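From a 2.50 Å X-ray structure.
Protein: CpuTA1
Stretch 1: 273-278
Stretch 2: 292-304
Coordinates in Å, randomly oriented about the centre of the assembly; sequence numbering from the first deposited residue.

Stretch 1 273-278: RQAAPI
Stretch 2 (292-304) LTADLNAYLLART

Strand 274-278 of CpuTA1 packs against helix 292-304 of the same chain, running nearly antiparallel to it: the N-to-C directions differ by 166° and the axes approach to 7.9 Å. Register is set by A275 CA lying 5.9 Å from N297 CA and P277 CA lying 7.0 Å from T293 CA, so two steps forward along the strand correspond to four residues back along the helix. The contact buries 358 Å², both sides summed, with Q274 (89 Å²) and A275 (70 Å²) the largest shares on the strand and T293 (42 Å²) and N297 (39 Å²) on the helix. Q274 takes a positive phi (70/-129), and A275 (-102/118), A276 (-110/111), P277 (-75/144) and I278 (-95/119) are extended. The CA-to-CB bonds of A275 and P277 point toward the helix, that of A276 away.

The polar centre is the N297 carboxamide, which pairs with the backbone of A275. N297 OD1 accepts from A275 N at 2.9 Å (N-H...O angle 149°), and N297 ND2 donates to A275 O at 3.0 Å (156°). One asparagine side chain thus satisfies both the amide and the carbonyl of a buried strand residue. Its CA-to-CB bond points sideways, but chi1 -82° (m) and chi2 -37° bring the amide end to the strand.

The A275 methyl packs against two leucines: A275 CB is 3.5 Å from L296 CD2 and 3.7 Å from L300 CD1. L296 is t,p (-179°, 61°), L300 m,t (-68°, 169°). P277 has its ring C-gamma endo, and P277 CG is 3.7 Å from T293 CG2; T293 is m (-64°), and its OG1 is hydrogen-bonded elsewhere in the structure.

Q274, m,m (-53°, -74°) with chi3 -3°, reaches along the helix to the later residues of the stretch, L300, L301 and R303. Q274 OE1 lies 3.3 Å from L300 CB and 3.6 Å from R303 NH1, at the edge of the guanidinium near its plane; neither approach is a hydrogen bond. Q274 NE2 is 3.6 Å from L301 CD2 and is satisfied elsewhere in the structure. L301 is m,t (-74°, 174°). R303, chi1 68° (p), chi2 -148° and chi3 -144°, chi4 -121°, folds back so that NH1 donates to L300 O at 3.3 Å (154°).

Within the helix, phi/psi stay near -60/-40 through L300, and i-to-i+4 bonds include N297 N to T293 O (2.9 Å) and L300 N to L296 O (2.7 Å).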

# COMPACT_ATOMS: atom_id res chain seq x y z
N ARG A 273 -7.40 -0.81 20.13
CA ARG A 273 -7.89 -2.02 20.79
C ARG A 273 -7.24 -2.22 22.15
O ARG A 273 -7.83 -2.86 23.03
CB ARG A 273 -7.65 -3.23 19.88
CG ARG A 273 -8.22 -4.53 20.42
CD ARG A 273 -8.16 -5.63 19.37
NE ARG A 273 -6.79 -5.92 18.97
CZ ARG A 273 -6.45 -6.80 18.04
NH1 ARG A 273 -7.39 -7.48 17.42
NH2 ARG A 273 -5.17 -6.99 17.72
N GLN A 274 -6.05 -1.66 22.35
CA GLN A 274 -5.28 -1.86 23.57
C GLN A 274 -4.77 -3.31 23.61
O GLN A 274 -4.18 -3.77 22.64
CB GLN A 274 -6.12 -1.49 24.79
CG GLN A 274 -6.73 -0.08 24.72
CD GLN A 274 -5.73 1.09 24.94
OE1 GLN A 274 -4.54 0.89 25.21
NE2 GLN A 274 -6.23 2.31 24.82
N ALA A 275 -4.98 -4.04 24.70
CA ALA A 275 -4.41 -5.37 24.85
C ALA A 275 -5.47 -6.43 24.58
O ALA A 275 -6.48 -6.50 25.29
CB ALA A 275 -3.82 -5.56 26.25
N ALA A 276 -5.24 -7.24 23.55
CA ALA A 276 -6.14 -8.35 23.25
C ALA A 276 -5.46 -9.67 23.56
O ALA A 276 -4.51 -10.06 22.85
CB ALA A 276 -6.57 -8.30 21.78
N PRO A 277 -5.90 -10.40 24.58
CA PRO A 277 -5.23 -11.67 24.92
C PRO A 277 -5.59 -12.77 23.94
O PRO A 277 -6.72 -12.87 23.45
CB PRO A 277 -5.76 -11.97 26.33
CG PRO A 277 -7.14 -11.36 26.35
CD PRO A 277 -7.09 -10.15 25.42
N ILE A 278 -4.62 -13.63 23.66
CA ILE A 278 -4.75 -14.67 22.65
C ILE A 278 -5.20 -15.97 23.31
O ILE A 278 -4.49 -16.51 24.17
CB ILE A 278 -3.44 -14.87 21.87
CG1 ILE A 278 -3.07 -13.58 21.11
CG2 ILE A 278 -3.58 -16.06 20.93
CD1 ILE A 278 -1.75 -13.63 20.36
N LEU A 292 -5.32 -10.46 35.20
CA LEU A 292 -4.10 -9.77 34.80
C LEU A 292 -4.32 -8.96 33.53
O LEU A 292 -3.83 -7.83 33.40
CB LEU A 292 -2.98 -10.78 34.62
CG LEU A 292 -1.65 -10.27 34.06
CD1 LEU A 292 -0.84 -9.53 35.13
CD2 LEU A 292 -0.84 -11.42 33.43
N THR A 293 -5.08 -9.51 32.57
CA THR A 293 -5.33 -8.79 31.33
C THR A 293 -6.27 -7.61 31.55
O THR A 293 -6.07 -6.53 30.99
CB THR A 293 -5.88 -9.75 30.27
OG1 THR A 293 -4.88 -10.73 29.97
CG2 THR A 293 -6.25 -8.99 29.01
N ALA A 294 -7.31 -7.81 32.36
CA ALA A 294 -8.18 -6.70 32.73
C ALA A 294 -7.39 -5.60 33.43
O ALA A 294 -7.65 -4.41 33.21
CB ALA A 294 -9.32 -7.20 33.63
N ASP A 295 -6.43 -5.97 34.26
CA ASP A 295 -5.58 -4.96 34.88
C ASP A 295 -4.71 -4.27 33.84
O ASP A 295 -4.48 -3.05 33.92
CB ASP A 295 -4.70 -5.59 35.97
CG ASP A 295 -5.50 -6.04 37.19
OD1 ASP A 295 -6.73 -5.80 37.22
OD2 ASP A 295 -4.89 -6.62 38.12
N LEU A 296 -4.19 -5.03 32.88
CA LEU A 296 -3.38 -4.43 31.82
C LEU A 296 -4.18 -3.39 31.06
O LEU A 296 -3.74 -2.25 30.86
CB LEU A 296 -2.89 -5.53 30.89
CG LEU A 296 -2.00 -5.09 29.74
CD1 LEU A 296 -0.73 -4.44 30.25
CD2 LEU A 296 -1.69 -6.30 28.88
N ASN A 297 -5.39 -3.76 30.65
CA ASN A 297 -6.22 -2.83 29.89
C ASN A 297 -6.61 -1.62 30.73
O ASN A 297 -6.64 -0.49 30.22
CB ASN A 297 -7.43 -3.58 29.35
CG ASN A 297 -7.09 -4.33 28.08
OD1 ASN A 297 -6.31 -3.85 27.26
ND2 ASN A 297 -7.65 -5.53 27.91
N ALA A 298 -6.90 -1.83 32.01
CA ALA A 298 -7.20 -0.70 32.89
C ALA A 298 -5.99 0.22 33.02
O ALA A 298 -6.13 1.45 32.97
CB ALA A 298 -7.67 -1.21 34.25
N TYR A 299 -4.79 -0.35 33.16
CA TYR A 299 -3.60 0.49 33.12
C TYR A 299 -3.48 1.21 31.80
O TYR A 299 -3.25 2.42 31.75
CB TYR A 299 -2.34 -0.34 33.37
CG TYR A 299 -1.06 0.46 33.21
CD1 TYR A 299 -0.51 1.14 34.29
CD2 TYR A 299 -0.41 0.55 31.99
CE1 TYR A 299 0.65 1.88 34.15
CE2 TYR A 299 0.74 1.29 31.84
CZ TYR A 299 1.28 1.95 32.92
OH TYR A 299 2.44 2.69 32.78
N LEU A 300 -3.62 0.48 30.69
CA LEU A 300 -3.46 1.09 29.38
C LEU A 300 -4.48 2.21 29.15
O LEU A 300 -4.16 3.23 28.54
CB LEU A 300 -3.59 0.02 28.28
CG LEU A 300 -2.48 -1.02 28.20
CD1 LEU A 300 -2.89 -2.14 27.25
CD2 LEU A 300 -1.18 -0.38 27.75
N LEU A 301 -5.71 2.03 29.64
CA LEU A 301 -6.74 3.05 29.43
C LEU A 301 -6.51 4.29 30.29
O LEU A 301 -6.98 5.37 29.93
CB LEU A 301 -8.13 2.47 29.72
CG LEU A 301 -8.69 1.52 28.66
CD1 LEU A 301 -10.00 0.90 29.12
CD2 LEU A 301 -8.86 2.22 27.31
N ALA A 302 -5.81 4.15 31.41
CA ALA A 302 -5.68 5.22 32.39
C ALA A 302 -4.33 5.91 32.40
O ALA A 302 -4.16 6.87 33.16
CB ALA A 302 -5.95 4.66 33.80
N ARG A 303 -3.36 5.45 31.59
CA ARG A 303 -1.99 5.93 31.73
C ARG A 303 -1.87 7.43 31.42
O ARG A 303 -1.06 8.13 32.05
CB ARG A 303 -1.06 5.12 30.83
CG ARG A 303 -1.27 5.32 29.34
CD ARG A 303 -0.95 4.04 28.62
NE ARG A 303 -0.31 4.26 27.32
CZ ARG A 303 -0.80 3.83 26.16
NH1 ARG A 303 -1.93 3.15 26.13
NH2 ARG A 303 -0.14 4.07 25.04
N THR A 304 -2.64 7.93 30.46
CA THR A 304 -2.47 9.31 30.04
C THR A 304 -3.06 10.30 31.04
O THR A 304 -2.62 11.46 31.08
CB THR A 304 -3.10 9.52 28.66
OG1 THR A 304 -2.64 8.48 27.78
CG2 THR A 304 -2.72 10.86 28.06